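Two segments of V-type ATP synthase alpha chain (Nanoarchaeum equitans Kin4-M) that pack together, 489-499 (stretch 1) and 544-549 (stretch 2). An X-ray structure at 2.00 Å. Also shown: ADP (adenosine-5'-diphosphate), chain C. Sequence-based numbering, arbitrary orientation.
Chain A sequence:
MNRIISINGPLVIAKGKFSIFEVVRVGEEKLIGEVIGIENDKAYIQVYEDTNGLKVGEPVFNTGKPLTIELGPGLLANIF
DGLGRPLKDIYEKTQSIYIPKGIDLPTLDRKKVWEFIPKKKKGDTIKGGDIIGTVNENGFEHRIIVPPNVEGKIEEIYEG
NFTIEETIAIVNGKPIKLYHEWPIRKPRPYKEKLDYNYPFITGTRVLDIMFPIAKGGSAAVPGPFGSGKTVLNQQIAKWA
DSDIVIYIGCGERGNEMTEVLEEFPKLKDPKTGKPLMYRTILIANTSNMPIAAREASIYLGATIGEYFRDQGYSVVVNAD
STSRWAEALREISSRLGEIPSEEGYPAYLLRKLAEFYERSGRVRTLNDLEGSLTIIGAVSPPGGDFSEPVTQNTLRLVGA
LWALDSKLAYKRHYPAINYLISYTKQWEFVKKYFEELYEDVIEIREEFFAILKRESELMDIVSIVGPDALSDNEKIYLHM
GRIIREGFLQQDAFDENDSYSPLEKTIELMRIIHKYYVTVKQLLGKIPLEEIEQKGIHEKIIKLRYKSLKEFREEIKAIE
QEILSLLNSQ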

# COMPACT_ATOMS: atom_id res chain seq x y z
N LEU A 489 29.06 -12.67 21.17
CA LEU A 489 28.34 -12.55 19.90
C LEU A 489 29.11 -11.69 18.89
O LEU A 489 29.27 -12.08 17.73
CB LEU A 489 26.94 -11.97 20.12
CG LEU A 489 26.01 -12.83 20.98
CD1 LEU A 489 24.65 -12.18 21.13
CD2 LEU A 489 25.88 -14.21 20.37
N GLN A 490 29.61 -10.54 19.34
CA GLN A 490 30.41 -9.68 18.48
C GLN A 490 31.73 -10.34 18.12
O GLN A 490 32.36 -10.99 18.96
CB GLN A 490 30.66 -8.32 19.15
CG GLN A 490 29.45 -7.39 19.15
CD GLN A 490 29.74 -6.05 19.81
OE1 GLN A 490 30.89 -5.63 19.91
NE2 GLN A 490 28.69 -5.38 20.27
N GLN A 491 32.14 -10.18 16.87
CA GLN A 491 33.37 -10.77 16.38
C GLN A 491 33.95 -9.92 15.25
O GLN A 491 33.33 -9.76 14.20
CB GLN A 491 33.13 -12.21 15.91
CG GLN A 491 34.40 -12.97 15.56
CD GLN A 491 34.17 -14.47 15.43
OE1 GLN A 491 33.14 -14.99 15.87
NE2 GLN A 491 35.13 -15.16 14.82
N ASP A 492 35.13 -9.35 15.49
CA ASP A 492 35.77 -8.45 14.54
C ASP A 492 36.43 -9.24 13.41
O ASP A 492 37.42 -9.93 13.61
CB ASP A 492 36.82 -7.58 15.26
CG ASP A 492 37.27 -6.39 14.43
OD1 ASP A 492 37.05 -6.39 13.20
OD2 ASP A 492 37.85 -5.46 15.01
N ALA A 493 35.87 -9.12 12.21
CA ALA A 493 36.37 -9.84 11.04
C ALA A 493 37.74 -9.35 10.60
O ALA A 493 38.44 -10.05 9.86
CB ALA A 493 35.38 -9.72 9.90
N PHE A 494 38.11 -8.16 11.04
CA PHE A 494 39.36 -7.54 10.59
C PHE A 494 40.35 -7.32 11.73
O PHE A 494 41.22 -6.45 11.65
CB PHE A 494 39.06 -6.25 9.84
CG PHE A 494 38.01 -6.41 8.77
CD1 PHE A 494 38.26 -7.21 7.66
CD2 PHE A 494 36.78 -5.79 8.88
CE1 PHE A 494 37.30 -7.38 6.68
CE2 PHE A 494 35.82 -5.95 7.90
CZ PHE A 494 36.08 -6.75 6.80
N ASP A 495 40.21 -8.11 12.79
CA ASP A 495 41.23 -8.19 13.82
C ASP A 495 41.95 -9.53 13.67
O ASP A 495 41.30 -10.56 13.49
CB ASP A 495 40.62 -8.07 15.22
CG ASP A 495 41.67 -8.13 16.32
OD1 ASP A 495 42.24 -7.07 16.65
OD2 ASP A 495 41.92 -9.23 16.85
N GLU A 496 43.28 -9.50 13.74
CA GLU A 496 44.10 -10.69 13.49
C GLU A 496 43.79 -11.84 14.45
O GLU A 496 43.90 -13.01 14.08
CB GLU A 496 45.58 -10.32 13.58
CG GLU A 496 46.53 -11.36 13.01
CD GLU A 496 47.98 -10.93 13.08
OE1 GLU A 496 48.29 -10.00 13.86
OE2 GLU A 496 48.81 -11.50 12.34
N ASN A 497 43.39 -11.50 15.67
CA ASN A 497 43.11 -12.52 16.69
C ASN A 497 41.65 -12.96 16.76
O ASN A 497 41.37 -14.11 17.09
CB ASN A 497 43.58 -12.03 18.07
CG ASN A 497 45.09 -11.96 18.19
OD1 ASN A 497 45.81 -12.76 17.60
ND2 ASN A 497 45.57 -10.99 18.96
N ASP A 498 40.73 -12.06 16.44
CA ASP A 498 39.30 -12.35 16.61
C ASP A 498 38.62 -12.86 15.34
O ASP A 498 37.55 -13.46 15.42
CB ASP A 498 38.57 -11.13 17.16
CG ASP A 498 37.23 -11.48 17.78
OD1 ASP A 498 37.04 -12.64 18.19
OD2 ASP A 498 36.36 -10.58 17.87
N SER A 499 39.23 -12.62 14.19
CA SER A 499 38.65 -13.01 12.90
C SER A 499 38.22 -14.48 12.86
O SER A 499 37.10 -14.80 12.46
CB SER A 499 39.63 -12.72 11.76
OG SER A 499 39.08 -13.09 10.51
N LEU A 544 38.64 -10.48 26.06
CA LEU A 544 39.27 -11.78 25.81
C LEU A 544 39.43 -12.12 24.33
O LEU A 544 40.50 -12.55 23.91
CB LEU A 544 38.48 -12.89 26.51
CG LEU A 544 38.75 -13.16 27.99
CD1 LEU A 544 37.75 -14.16 28.55
CD2 LEU A 544 40.16 -13.69 28.16
N ARG A 545 38.36 -11.93 23.56
CA ARG A 545 38.33 -12.34 22.15
C ARG A 545 39.40 -11.66 21.30
O ARG A 545 39.75 -12.16 20.23
CB ARG A 545 36.94 -12.11 21.55
CG ARG A 545 36.43 -10.67 21.62
CD ARG A 545 35.02 -10.55 21.06
NE ARG A 545 34.47 -9.20 21.20
CZ ARG A 545 34.47 -8.29 20.23
NH1 ARG A 545 34.98 -8.58 19.04
NH2 ARG A 545 33.95 -7.09 20.44
N TYR A 546 39.92 -10.53 21.77
CA TYR A 546 40.96 -9.81 21.05
C TYR A 546 42.36 -10.34 21.33
O TYR A 546 43.34 -9.80 20.82
CB TYR A 546 40.89 -8.32 21.38
CG TYR A 546 39.79 -7.58 20.66
CD1 TYR A 546 39.89 -7.33 19.30
CD2 TYR A 546 38.67 -7.13 21.33
CE1 TYR A 546 38.89 -6.66 18.62
CE2 TYR A 546 37.67 -6.46 20.66
CZ TYR A 546 37.79 -6.23 19.31
OH TYR A 546 36.79 -5.56 18.64
N LYS A 547 42.46 -11.39 22.14
CA LYS A 547 43.78 -11.88 22.55
C LYS A 547 44.28 -13.05 21.72
O LYS A 547 43.49 -13.77 21.10
CB LYS A 547 43.81 -12.16 24.05
CG LYS A 547 43.77 -10.87 24.86
CD LYS A 547 43.81 -11.08 26.37
CE LYS A 547 43.90 -9.74 27.09
NZ LYS A 547 43.63 -9.83 28.54
N SER A 548 45.60 -13.23 21.70
CA SER A 548 46.29 -14.16 20.80
C SER A 548 45.69 -15.56 20.78
O SER A 548 45.11 -15.97 19.78
CB SER A 548 47.78 -14.24 21.17
OG SER A 548 47.98 -14.99 22.35
N LEU A 549 45.83 -16.26 21.90
CA LEU A 549 45.42 -17.64 22.11
C LEU A 549 46.23 -18.03 23.32
O LEU A 549 45.69 -18.42 24.35
CB LEU A 549 45.81 -18.54 20.93
CG LEU A 549 44.87 -19.69 20.56
CD1 LEU A 549 44.35 -20.43 21.79
CD2 LEU A 549 43.71 -19.20 19.71
PB ADP C . 26.31 -5.67 3.08
O1B ADP C . 25.22 -6.27 3.93
O2B ADP C . 27.04 -6.66 2.22
O3B ADP C . 25.89 -4.41 2.37
PA ADP C . 28.96 -5.49 4.17
O1A ADP C . 29.22 -6.96 4.31
O2A ADP C . 29.59 -4.73 3.02
O3A ADP C . 27.37 -5.20 4.19
O5' ADP C . 29.41 -4.78 5.54
C5' ADP C . 29.11 -3.41 5.77
C4' ADP C . 30.13 -2.79 6.72
O4' ADP C . 30.10 -3.45 7.99
C3' ADP C . 31.53 -2.95 6.14
O3' ADP C . 32.17 -1.67 6.09
C2' ADP C . 32.24 -3.88 7.10
O2' ADP C . 33.57 -3.43 7.36
C1' ADP C . 31.41 -3.86 8.37
N9 ADP C . 31.38 -5.22 8.96
C8 ADP C . 30.48 -6.18 8.69
N7 ADP C . 30.74 -7.31 9.41
C5 ADP C . 31.83 -7.06 10.16
C6 ADP C . 32.63 -7.82 11.15
N6 ADP C . 32.31 -9.10 11.49
N1 ADP C . 33.68 -7.18 11.71
C2 ADP C . 34.01 -5.91 11.39
N3 ADP C . 33.32 -5.17 10.50
C4 ADP C . 32.24 -5.68 9.87
O HOH W 1 43.83 -7.99 18.71

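A buried charge is best tolerated when it is paired with an opposite charge that is itself held by further bonds, and the contact between these two segments, which buries 443 Å² in all, illustrates the principle. Leu544 makes no contact across the interface, but its carbonyl O accepts a hydrogen bond from Lys547 N at 2.9 Å, drawing the intervening residues into a compact bend. Arg545 dominates the contact. Its CA-to-CB bond points sideways, yet the long side chain, t at chi2 and chi3, carries the guanidinium to stretch 1, where NH1 forms a salt bridge with Asp498 OD2 at 2.7 Å. That carboxylate oxygen also accepts a hydrogen bond from Asp492 N at 2.9 Å, so the loop backbone helps fix the acid. Gln490 O lies over one face of the guanidinium, 3.4 Å from Arg545 CD.

Tyr546 starts away from stretch 1, but its ring returns, with Asp495 OD1 at its edge, 3.6 Å from CD1. Asn497 ND2 donates to Tyr546 O at 3.1 Å, the neutral amide supplying a donor without adding charge. The O of water 1 lies 2.8 Å from both Tyr546 O and Asp495 OD1, bridging the stretches. The CA-to-CB bonds of Lys547 and Ser548 point away, leaving backbone contacts: Asn497 CB meets Lys547 O and Asn497 OD1 meets Ser548 CA, both at 3.5 Å.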